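Local atomic coordinates of putative epoxide hydrolase protein (Klebsiella pneumoniae subsp. pneumoniae, PDB entry 5BOV), a protein that probably works as a hydrolase of the alpha/beta-hydrolase fold, tentatively an epoxide hydrolase or monoacylglycerol lipase, with its true substrate not established. Residues 280-283 / 289-292; 248-253 / 295-300; 178-183 / 190-195; 34-39 / 48-53. All coordinates share one frame; numbering follows the deposited sequence.

Contact 1: residues 280-283 / 289-292; sequences GAVG and EDPT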
loop_
_atom_site.group_PDB
_atom_site.type_symbol
_atom_site.label_atom_id
_atom_site.label_comp_id
_atom_site.label_asym_id
_atom_site.label_seq_id
_atom_site.Cartn_x
_atom_site.Cartn_y
_atom_site.Cartn_z
ATOM N N GLY A 280 -0.230 -2.703 -21.644
ATOM C CA GLY A 280 1.062 -2.153 -21.943
ATOM C C GLY A 280 2.221 -2.672 -21.122
ATOM O O GLY A 280 2.267 -3.788 -20.665
ATOM N N ALA A 281 3.186 -1.819 -20.927
ATOM C CA ALA A 281 4.399 -2.161 -20.208
ATOM C C ALA A 281 4.127 -2.106 -18.687
ATOM O O ALA A 281 5.088 -2.238 -17.885
ATOM C CB ALA A 281 5.529 -1.162 -20.556
ATOM N N VAL A 282 2.849 -1.925 -18.294
ATOM C CA VAL A 282 2.514 -1.638 -16.818
ATOM C C VAL A 282 2.735 -2.841 -15.970
ATOM O O VAL A 282 2.236 -3.965 -16.246
ATOM C CB VAL A 282 1.035 -1.158 -16.604
ATOM C CG1 VAL A 282 0.825 -0.745 -15.156
ATOM C CG2 VAL A 282 0.717 0.036 -17.491
ATOM N N GLY A 283 3.522 -2.652 -14.923
ATOM C CA GLY A 283 3.904 -3.643 -13.991
ATOM C C GLY A 283 3.213 -3.558 -12.635
ATOM O O GLY A 283 1.968 -3.372 -12.560
ATOM N N GLU A 289 3.679 4.167 -12.815
ATOM C CA GLU A 289 3.989 3.749 -14.209
ATOM C C GLU A 289 2.970 4.227 -15.196
ATOM O O GLU A 289 3.319 4.479 -16.333
ATOM C CB GLU A 289 4.045 2.231 -14.282
ATOM C CG GLU A 289 5.182 1.634 -13.478
ATOM C CD GLU A 289 5.153 0.092 -13.527
ATOM O OE1 GLU A 289 5.152 -0.403 -14.704
ATOM O OE2 GLU A 289 5.234 -0.530 -12.458
ATOM N N ASP A 290 1.705 4.327 -14.823
ATOM C CA ASP A 290 0.611 4.736 -15.678
ATOM C C ASP A 290 -0.374 5.671 -14.927
ATOM O O ASP A 290 -1.536 5.306 -14.684
ATOM C CB ASP A 290 -0.121 3.524 -16.236
ATOM C CG ASP A 290 -1.043 3.879 -17.458
ATOM O OD1 ASP A 290 -1.270 5.066 -17.754
ATOM O OD2 ASP A 290 -1.613 2.900 -17.949
ATOM N N PRO A 291 0.107 6.829 -14.538
ATOM C CA PRO A 291 -0.698 7.734 -13.720
ATOM C C PRO A 291 -2.020 8.165 -14.415
ATOM O O PRO A 291 -2.997 8.320 -13.718
ATOM C CB PRO A 291 0.225 8.932 -13.451
ATOM C CG PRO A 291 1.247 8.857 -14.554
ATOM C CD PRO A 291 1.446 7.384 -14.792
ATOM N N THR A 292 -2.009 8.304 -15.747
ATOM C CA THR A 292 -3.256 8.668 -16.458
ATOM C C THR A 292 -4.346 7.637 -16.228
ATOM O O THR A 292 -5.473 7.976 -15.892
ATOM C CB THR A 292 -2.964 8.875 -17.976
ATOM O OG1 THR A 292 -1.986 9.915 -18.069
ATOM C CG2 THR A 292 -4.185 9.297 -18.705
HETATM O O HOH W 1 5.876 0.398 -16.938
#

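Contact 2: residues 248-253 / 295-300; sequences ITLEGA and VQAVVD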
loop_
_atom_site.group_PDB
_atom_site.type_symbol
_atom_site.label_atom_id
_atom_site.label_comp_id
_atom_site.label_asym_id
_atom_site.label_seq_id
_atom_site.Cartn_x
_atom_site.Cartn_y
_atom_site.Cartn_z
ATOM N N ILE A 248 -13.026 -0.660 -7.979
ATOM C CA ILE A 248 -12.391 -1.025 -9.201
ATOM C C ILE A 248 -11.064 -1.683 -8.895
ATOM O O ILE A 248 -10.270 -1.120 -8.153
ATOM C CB ILE A 248 -12.173 0.179 -10.170
ATOM C CG1 ILE A 248 -13.543 0.761 -10.527
ATOM C CG2 ILE A 248 -11.372 -0.223 -11.355
ATOM C CD1 ILE A 248 -13.459 1.911 -11.524
ATOM N N THR A 249 -10.859 -2.877 -9.437
ATOM C CA THR A 249 -9.568 -3.530 -9.355
ATOM C C THR A 249 -8.808 -3.332 -10.686
ATOM O O THR A 249 -9.385 -3.205 -11.736
ATOM C CB THR A 249 -9.689 -5.051 -9.034
ATOM O OG1 THR A 249 -10.510 -5.658 -10.014
ATOM C CG2 THR A 249 -10.252 -5.226 -7.656
ATOM N N LEU A 250 -7.469 -3.246 -10.553
ATOM C CA LEU A 250 -6.576 -3.017 -11.667
ATOM C C LEU A 250 -5.500 -4.084 -11.709
ATOM O O LEU A 250 -5.016 -4.506 -10.659
ATOM C CB LEU A 250 -5.861 -1.669 -11.576
ATOM C CG LEU A 250 -6.730 -0.436 -11.428
ATOM C CD1 LEU A 250 -5.829 0.797 -11.265
ATOM C CD2 LEU A 250 -7.583 -0.284 -12.668
ATOM N N GLU A 251 -5.033 -4.442 -12.920
ATOM C CA GLU A 251 -3.831 -5.242 -12.962
ATOM C C GLU A 251 -3.106 -4.805 -14.199
ATOM O O GLU A 251 -3.718 -4.417 -15.170
ATOM C CB GLU A 251 -4.254 -6.716 -13.033
ATOM C CG GLU A 251 -3.074 -7.659 -12.963
ATOM C CD GLU A 251 -2.232 -7.364 -11.744
ATOM O OE1 GLU A 251 -2.616 -7.801 -10.646
ATOM O OE2 GLU A 251 -1.158 -6.656 -11.870
ATOM N N GLY A 252 -1.785 -4.986 -14.178
ATOM C CA GLY A 252 -0.940 -4.647 -15.335
ATOM C C GLY A 252 -0.520 -5.889 -16.050
ATOM O O GLY A 252 -0.322 -6.968 -15.430
ATOM N N ALA A 253 -0.346 -5.824 -17.371
ATOM C CA ALA A 253 0.041 -7.011 -18.148
ATOM C C ALA A 253 1.480 -7.461 -17.941
ATOM O O ALA A 253 1.837 -8.596 -18.224
ATOM C CB ALA A 253 -0.185 -6.705 -19.605
ATOM N N VAL A 295 -5.443 7.672 -12.389
ATOM C CA VAL A 295 -6.369 8.763 -12.162
ATOM C C VAL A 295 -7.798 8.438 -12.699
ATOM O O VAL A 295 -8.778 8.654 -11.964
ATOM C CB VAL A 295 -5.853 10.049 -12.801
ATOM C CG1 VAL A 295 -6.918 11.157 -12.766
ATOM C CG2 VAL A 295 -4.617 10.535 -12.121
ATOM N N GLN A 296 -7.877 7.941 -13.895
ATOM C CA GLN A 296 -9.189 7.572 -14.493
ATOM C C GLN A 296 -9.907 6.553 -13.616
ATOM O O GLN A 296 -11.118 6.617 -13.397
ATOM C CB GLN A 296 -9.067 7.051 -15.929
ATOM C CG GLN A 296 -10.422 6.957 -16.652
ATOM C CD GLN A 296 -11.058 8.297 -16.858
ATOM O OE1 GLN A 296 -10.444 9.226 -17.465
ATOM N NE2 GLN A 296 -12.263 8.501 -16.316
ATOM N N ALA A 297 -9.152 5.563 -13.126
ATOM C CA ALA A 297 -9.737 4.597 -12.215
ATOM C C ALA A 297 -10.290 5.177 -10.908
ATOM O O ALA A 297 -11.370 4.800 -10.446
ATOM C CB ALA A 297 -8.738 3.489 -11.903
ATOM N N VAL A 298 -9.584 6.120 -10.333
ATOM C CA VAL A 298 -10.053 6.769 -9.092
ATOM C C VAL A 298 -11.312 7.588 -9.379
ATOM O O VAL A 298 -12.273 7.477 -8.645
ATOM C CB VAL A 298 -8.949 7.684 -8.455
ATOM C CG1 VAL A 298 -9.504 8.513 -7.317
ATOM C CG2 VAL A 298 -7.754 6.831 -7.954
ATOM N N VAL A 299 -11.300 8.341 -10.468
ATOM C CA VAL A 299 -12.488 9.151 -10.841
ATOM C C VAL A 299 -13.703 8.196 -11.097
ATOM O O VAL A 299 -14.819 8.446 -10.605
ATOM C CB VAL A 299 -12.223 9.985 -12.088
ATOM C CG1 VAL A 299 -13.511 10.568 -12.609
ATOM C CG2 VAL A 299 -11.174 11.049 -11.766
ATOM N N ASP A 300 -13.459 7.114 -11.824
ATOM C CA ASP A 300 -14.513 6.151 -12.157
ATOM C C ASP A 300 -15.043 5.438 -10.941
ATOM O O ASP A 300 -16.239 5.278 -10.792
ATOM C CB ASP A 300 -14.055 5.180 -13.201
ATOM C CG ASP A 300 -13.805 5.816 -14.552
ATOM O OD1 ASP A 300 -14.237 6.976 -14.838
ATOM O OD2 ASP A 300 -13.193 5.153 -15.409
#

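Contact 3: residues 178-183 / 190-195; sequences FAKFIW and WQFSDA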
loop_
_atom_site.group_PDB
_atom_site.type_symbol
_atom_site.label_atom_id
_atom_site.label_comp_id
_atom_site.label_asym_id
_atom_site.label_seq_id
_atom_site.Cartn_x
_atom_site.Cartn_y
_atom_site.Cartn_z
ATOM N N PHE A 178 19.000 -3.501 -2.934
ATOM C CA PHE A 178 18.030 -4.585 -2.800
ATOM C C PHE A 178 16.657 -4.097 -3.295
ATOM O O PHE A 178 16.060 -4.746 -4.170
ATOM C CB PHE A 178 17.945 -5.089 -1.357
ATOM C CG PHE A 178 17.217 -6.404 -1.244
ATOM C CD1 PHE A 178 15.856 -6.504 -1.384
ATOM C CD2 PHE A 178 17.922 -7.574 -1.002
ATOM C CE1 PHE A 178 15.197 -7.729 -1.326
ATOM C CE2 PHE A 178 17.252 -8.794 -0.927
ATOM C CZ PHE A 178 15.907 -8.898 -1.130
ATOM N N ALA A 179 16.263 -2.907 -2.865
ATOM C CA ALA A 179 14.968 -2.389 -3.310
ATOM C C ALA A 179 15.011 -2.136 -4.808
ATOM O O ALA A 179 14.008 -2.368 -5.503
ATOM C CB ALA A 179 14.597 -1.113 -2.552
ATOM N N LYS A 180 16.118 -1.630 -5.335
ATOM C CA LYS A 180 16.152 -1.360 -6.764
ATOM C C LYS A 180 16.028 -2.656 -7.591
ATOM O O LYS A 180 15.368 -2.696 -8.595
ATOM C CB LYS A 180 17.457 -0.607 -7.169
ATOM C CG LYS A 180 17.409 -0.024 -8.579
ATOM C CD LYS A 180 18.711 0.781 -8.803
ATOM C CE LYS A 180 18.596 1.669 -10.025
ATOM N NZ LYS A 180 19.800 2.521 -10.220
ATOM N N PHE A 181 16.707 -3.724 -7.128
ATOM C CA PHE A 181 16.569 -5.003 -7.761
ATOM C C PHE A 181 15.111 -5.505 -7.747
ATOM O O PHE A 181 14.592 -5.968 -8.764
ATOM C CB PHE A 181 17.534 -5.965 -7.043
ATOM C CG PHE A 181 17.623 -7.329 -7.655
ATOM C CD1 PHE A 181 18.421 -7.567 -8.749
ATOM C CD2 PHE A 181 16.925 -8.350 -7.132
ATOM C CE1 PHE A 181 18.529 -8.849 -9.314
ATOM C CE2 PHE A 181 16.999 -9.599 -7.656
ATOM C CZ PHE A 181 17.753 -9.851 -8.778
ATOM N N ILE A 182 14.458 -5.319 -6.601
ATOM C CA ILE A 182 13.087 -5.666 -6.502
ATOM C C ILE A 182 12.225 -4.840 -7.517
ATOM O O ILE A 182 11.293 -5.360 -8.125
ATOM C CB ILE A 182 12.569 -5.497 -5.075
ATOM C CG1 ILE A 182 13.218 -6.560 -4.128
ATOM C CG2 ILE A 182 11.060 -5.576 -5.023
ATOM C CD1 ILE A 182 12.871 -8.015 -4.449
ATOM N N TRP A 183 12.471 -3.528 -7.641
ATOM C CA TRP A 183 11.704 -2.759 -8.578
ATOM C C TRP A 183 11.787 -3.330 -9.994
ATOM O O TRP A 183 10.804 -3.437 -10.701
ATOM C CB TRP A 183 12.166 -1.276 -8.611
ATOM C CG TRP A 183 11.708 -0.329 -7.586
ATOM C CD1 TRP A 183 11.506 -0.573 -6.290
ATOM C CD2 TRP A 183 11.501 1.084 -7.762
ATOM N NE1 TRP A 183 11.133 0.569 -5.646
ATOM C CE2 TRP A 183 11.149 1.605 -6.529
ATOM C CE3 TRP A 183 11.574 1.932 -8.853
ATOM C CZ2 TRP A 183 10.882 2.955 -6.332
ATOM C CZ3 TRP A 183 11.257 3.280 -8.680
ATOM C CH2 TRP A 183 10.941 3.769 -7.461
ATOM N N TRP A 190 9.397 -1.499 -16.955
ATOM C CA TRP A 190 9.450 -0.113 -16.559
ATOM C C TRP A 190 10.888 0.396 -16.595
ATOM O O TRP A 190 11.724 0.037 -15.731
ATOM C CB TRP A 190 8.869 0.008 -15.131
ATOM C CG TRP A 190 8.809 1.437 -14.577
ATOM C CD1 TRP A 190 8.729 2.583 -15.277
ATOM C CD2 TRP A 190 8.602 1.779 -13.200
ATOM N NE1 TRP A 190 8.616 3.657 -14.413
ATOM C CE2 TRP A 190 8.470 3.186 -13.131
ATOM C CE3 TRP A 190 8.543 1.040 -12.026
ATOM C CZ2 TRP A 190 8.421 3.865 -11.928
ATOM C CZ3 TRP A 190 8.435 1.696 -10.838
ATOM C CH2 TRP A 190 8.349 3.147 -10.799
ATOM N N GLN A 191 11.156 1.334 -17.512
ATOM C CA GLN A 191 12.497 1.872 -17.637
ATOM C C GLN A 191 12.685 3.098 -16.750
ATOM O O GLN A 191 12.989 4.209 -17.215
ATOM C CB GLN A 191 12.718 2.186 -19.113
ATOM C CG GLN A 191 12.649 0.965 -20.014
ATOM C CD GLN A 191 12.861 1.357 -21.472
ATOM O OE1 GLN A 191 11.920 1.322 -22.263
ATOM N NE2 GLN A 191 14.054 1.803 -21.817
ATOM N N PHE A 192 12.510 2.916 -15.441
ATOM C CA PHE A 192 12.663 3.979 -14.512
ATOM C C PHE A 192 14.086 4.472 -14.408
ATOM O O PHE A 192 15.039 3.701 -14.499
ATOM C CB PHE A 192 12.167 3.583 -13.099
ATOM C CG PHE A 192 12.880 2.376 -12.494
ATOM C CD1 PHE A 192 14.009 2.552 -11.783
ATOM C CD2 PHE A 192 12.375 1.104 -12.626
ATOM C CE1 PHE A 192 14.621 1.479 -11.140
ATOM C CE2 PHE A 192 12.967 0.067 -12.014
ATOM C CZ PHE A 192 14.145 0.251 -11.344
ATOM N N SER A 193 14.230 5.777 -14.229
ATOM C CA SER A 193 15.557 6.384 -14.179
ATOM C C SER A 193 16.214 6.132 -12.847
ATOM O O SER A 193 15.531 5.876 -11.825
ATOM C CB SER A 193 15.492 7.909 -14.435
ATOM O OG SER A 193 14.877 8.573 -13.356
ATOM N N ASP A 194 17.545 6.242 -12.793
ATOM C CA ASP A 194 18.208 6.147 -11.508
ATOM C C ASP A 194 17.711 7.165 -10.517
ATOM O O ASP A 194 17.611 6.932 -9.342
ATOM C CB ASP A 194 19.730 6.423 -11.669
ATOM C CG ASP A 194 20.424 5.368 -12.529
ATOM O OD1 ASP A 194 19.981 4.187 -12.513
ATOM O OD2 ASP A 194 21.444 5.665 -13.140
ATOM N N ALA A 195 17.426 8.377 -11.012
ATOM C CA ALA A 195 16.975 9.444 -10.100
ATOM C C ALA A 195 15.596 9.157 -9.578
ATOM O O ALA A 195 15.326 9.489 -8.449
ATOM C CB ALA A 195 16.965 10.816 -10.801
HETATM O O HOH W 2 19.435 4.979 -8.452
#

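Contact 4: residues 34-39 / 48-53; sequences VILLHG and AQVAPA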
loop_
_atom_site.group_PDB
_atom_site.type_symbol
_atom_site.label_atom_id
_atom_site.label_comp_id
_atom_site.label_asym_id
_atom_site.label_seq_id
_atom_site.Cartn_x
_atom_site.Cartn_y
_atom_site.Cartn_z
ATOM N N VAL A 34 -9.573 11.853 -1.117
ATOM C CA VAL A 34 -8.983 10.643 -1.658
ATOM C C VAL A 34 -7.673 10.390 -0.902
ATOM O O VAL A 34 -6.906 11.333 -0.727
ATOM C CB VAL A 34 -8.611 10.821 -3.156
ATOM C CG1 VAL A 34 -8.065 9.553 -3.735
ATOM C CG2 VAL A 34 -9.779 11.304 -3.969
ATOM N N ILE A 35 -7.457 9.153 -0.450
ATOM C CA ILE A 35 -6.249 8.768 0.278
ATOM C C ILE A 35 -5.551 7.702 -0.557
ATOM O O ILE A 35 -6.170 6.682 -0.914
ATOM C CB ILE A 35 -6.545 8.260 1.709
ATOM C CG1 ILE A 35 -7.308 9.355 2.487
ATOM C CG2 ILE A 35 -5.235 7.870 2.394
ATOM C CD1 ILE A 35 -7.754 8.922 3.860
ATOM N N LEU A 36 -4.304 7.997 -0.915
ATOM C CA LEU A 36 -3.543 7.186 -1.861
ATOM C C LEU A 36 -2.434 6.542 -1.057
ATOM O O LEU A 36 -1.562 7.216 -0.523
ATOM C CB LEU A 36 -2.957 8.060 -2.984
ATOM C CG LEU A 36 -3.993 8.870 -3.798
ATOM C CD1 LEU A 36 -3.268 9.829 -4.756
ATOM C CD2 LEU A 36 -4.972 7.971 -4.534
ATOM N N LEU A 37 -2.371 5.194 -1.129
ATOM C CA LEU A 37 -1.445 4.440 -0.293
ATOM C C LEU A 37 -0.442 3.671 -1.119
ATOM O O LEU A 37 -0.801 2.828 -1.998
ATOM C CB LEU A 37 -2.263 3.478 0.578
ATOM C CG LEU A 37 -3.295 4.092 1.520
ATOM C CD1 LEU A 37 -4.034 3.005 2.287
ATOM C CD2 LEU A 37 -2.691 5.113 2.484
ATOM N N HIS A 38 0.840 3.881 -0.820
ATOM C CA HIS A 38 1.905 3.203 -1.565
ATOM C C HIS A 38 2.168 1.786 -1.048
ATOM O O HIS A 38 1.615 1.375 -0.017
ATOM C CB HIS A 38 3.163 4.060 -1.492
ATOM C CG HIS A 38 3.797 4.138 -0.133
ATOM N ND1 HIS A 38 4.578 3.117 0.373
ATOM C CD2 HIS A 38 3.694 5.049 0.861
ATOM C CE1 HIS A 38 4.957 3.418 1.608
ATOM N NE2 HIS A 38 4.474 4.609 1.905
ATOM N N GLY A 39 3.063 1.113 -1.768
ATOM C CA GLY A 39 3.466 -0.216 -1.455
ATOM C C GLY A 39 4.938 -0.334 -1.092
ATOM O O GLY A 39 5.635 0.682 -0.904
ATOM N N ALA A 48 3.109 11.075 -7.269
ATOM C CA ALA A 48 3.520 12.458 -7.529
ATOM C C ALA A 48 2.843 13.031 -8.732
ATOM O O ALA A 48 2.798 14.282 -8.870
ATOM C CB ALA A 48 5.027 12.556 -7.661
ATOM N N GLN A 49 2.452 12.217 -9.701
ATOM C CA GLN A 49 1.657 12.667 -10.853
ATOM C C GLN A 49 0.172 12.459 -10.672
ATOM O O GLN A 49 -0.646 13.364 -10.997
ATOM C CB GLN A 49 2.136 12.064 -12.168
ATOM C CG GLN A 49 3.559 12.462 -12.433
ATOM C CD GLN A 49 4.070 11.897 -13.768
ATOM O OE1 GLN A 49 4.274 10.693 -13.924
ATOM N NE2 GLN A 49 4.353 12.797 -14.738
ATOM N N VAL A 50 -0.214 11.361 -10.067
ATOM C CA VAL A 50 -1.638 11.102 -9.813
ATOM C C VAL A 50 -2.255 12.161 -8.933
ATOM O O VAL A 50 -3.367 12.665 -9.222
ATOM C CB VAL A 50 -1.817 9.719 -9.139
ATOM C CG1 VAL A 50 -3.223 9.507 -8.596
ATOM C CG2 VAL A 50 -1.403 8.610 -10.077
ATOM N N ALA A 51 -1.582 12.526 -7.838
ATOM C CA ALA A 51 -2.216 13.400 -6.866
ATOM C C ALA A 51 -2.498 14.816 -7.397
ATOM O O ALA A 51 -3.616 15.300 -7.257
ATOM C CB ALA A 51 -1.381 13.408 -5.561
ATOM N N PRO A 52 -1.540 15.478 -8.097
ATOM C CA PRO A 52 -1.868 16.797 -8.539
ATOM C C PRO A 52 -2.922 16.760 -9.629
ATOM O O PRO A 52 -3.686 17.725 -9.738
ATOM C CB PRO A 52 -0.541 17.353 -9.082
ATOM C CG PRO A 52 0.523 16.536 -8.442
ATOM C CD PRO A 52 -0.074 15.237 -8.119
ATOM N N ALA A 53 -2.969 15.681 -10.412
ATOM C CA ALA A 53 -4.000 15.573 -11.450
ATOM C C ALA A 53 -5.376 15.487 -10.800
ATOM O O ALA A 53 -6.333 16.145 -11.253
ATOM C CB ALA A 53 -3.793 14.325 -12.302
#

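Contact 1: residues 280-283 / 289-292
Glu289 and Gly283 make the direct polar link of this contact. Glu289 reaches out as an extended chain beyond CG, and its OE1 accepts the backbone N-H of Gly283 at 2.8 Å (N to OE1), with an N-H...O angle of 156°. The donor arrives from above the carboxylate, 40° out of its plane. A second polar path runs through a water, which donates to Ala281 O at 2.9 Å and also to Glu289 OE1, the latter over a doubtfully short distance. The other oxygen, OE2, turns to Ser187 OG and Asn285 N, two partners beyond the segments.

Van der Waals contact is sparse. Val282 CG2 rests against Asp290, 3.8 Å from its CB and 3.7 Å from its OD2, the two side chains crossing at about a right angle. Asp290 itself is the N-cap of helix 291-303, with OD1 weakly bonded to Ala293 N.

The loop being held follows the last strand of the sheet, a position that in alpha/beta hydrolases usually carries the catalytic histidine. With both oxygens engaged by several donors, the carboxylate is fixed in rotation, and its negative charge is probably stabilised while it ties the loop to the short helix 286-289.

Contact 2: residues 248-253 / 295-300
Ile248 and Leu250 on strand 247-252 meet Ala297 and Asp300 on the C-terminal helix 291-303, an example of how the alpha/beta-hydrolase fold covers its mainly parallel sheet with helices. The short segments run nearly antiparallel, at 165°, with axes 9.3 Å apart at closest approach. This last helix thus lies back across the sheet against the direction of strand 247-252, as helices packed on a parallel sheet generally do.

The tight part is a pair of small apolar fits. Leu250 spreads its two methyls around Ala297, whose CB lies 4.0 Å from CD1 and also 4.0 Å from CD2. One turn further along the helix, the CD1 of Ile248 settles where side chain and backbone meet, 3.7 Å from Asp300 CB and 3.7 Å from Ala297 O. That reach depends on an extended end, CD1 standing anti to CA (chi2 -177°). The small alanine side chain probably helps the helix lie flat on the strand, and Phe294 and Ala301 of the same helix continue the packing on Leu250 and Ile248. Val295 and Val298 instead serve the neighbouring helix 50-56.

Toward the outside the contact becomes looser and polar. Asp300 touches the strand through CB alone, while its carboxylate looks elsewhere: OD2 forms a salt bridge with Arg276 of strand 273-278. Exposed Gln296, one helical turn earlier, donates NE2 to Asp300 OD1 at 2.9 Å, with the acceptor in the plane of the amide but the nitrogen 40° above the plane of the carboxylate.

Contact 3: residues 178-183 / 190-195
Helix segment 178-183 and the mostly extended segment 190-195 stand well apart at the backbone, with Trp183 and Trp190 CA atoms 8.7 Å from each other and those of Lys180 and Asp194 separated by 9.1 Å. Segment 190-195 passes through an inverse gamma turn centred on Gln191 and enters helix 194-201 behind Ser193, its N-cap. Large side chains bridge the gap.

Trp183 directs the edge of its six-membered ring at the face of Phe192 in a T-shaped pair, planes at 70° and centroids 5.0 Å apart. Its CE3 stands over the middle of the phenyl ring, 3.7 Å above the plane. Phe192 places CG between its own backbone N and carbonyl carbon (chi1 59°), which swings the ring beneath Trp183. Toward Trp190 the relation differs: the indoles are nearly parallel (11°) but slid apart, touching at Trp183 CZ3 and Trp190 CH2, 3.6 Å.

This aromatic cluster belongs to the helical insertion between strands 127-133 and 247-252, the position of the cap in alpha/beta hydrolases. Trp183 NE1 donates to Pro41 O, linking the insertion to the loop after strand 32-37.

Nearer solvent, Lys180 runs out fully extended, its CG at the edge of the Phe192 ring, and ends in a salt bridge from NZ to Asp194 OD1 at 2.8 Å. A water accepts from Lys180 NZ at 3.0 Å and donates to Asp194 O.

Contact 4: residues 34-39 / 48-53
Leu36 has CG anti to its carbonyl carbon (chi1 -58°) and CD1 extended anti to CA, a shape that sends this single methyl out from strand 32-37 to helix 50-56. Val50 meets it with CG1, which lies anti to the valine's backbone N (chi1 168°). Their strand and helix open a beta-alpha-beta crossover of the alpha/beta-hydrolase fold, in which strand 59-74 returns parallel beside strand 32-37.

The touch is purely apolar and small. Leu36 CD1 sits between two successive helix residues, 3.9 Å from Val50 CG1 and 4.1 Å from Ala51 CB, so one methyl of the strand bears on both. The same leucine also packs on Val61 and Ala107 of the flanking strands, while Val50 leans on Phe294 and Val295 of helix 291-303. The site is therefore a junction of sheet and two helices, wholly buried.

Beyond Leu36 the strand gives way to His38-Gly39, a sequence that in related epoxide hydrolases opens the HGXP motif, whose loop contributes to the oxyanion hole. The loop is braced internally: His38 ND1 donates to Gly39 O at 2.9 Å, nearly straight at 169°, with the oxygen in the plane of the imidazole.

How the contacts relate
Contacts 2 and 4 are the buried pair, each a strand of the same sheet under a covering helix and each resting on aliphatic methyls; helices 291-303 and 50-56 then pack together through Val295 against Val50 and Ala53. Contact 1 takes up the start of helix 291-303, partly buried, and trades methyls for a carboxylate and a water; its Pro291 meets Gln49 and Val50 of contact 4, and Val282 meets Gly252 of contact 2. Contact 3 is the surface one, mixing aromatic rings with a salt bridge. It touches contact 1, where Glu289 CG lies 3.4 Å from Trp190 CD2, but not contacts 2 or 4. Charged groups and bridging waters enter at the less buried contacts 1 and 3.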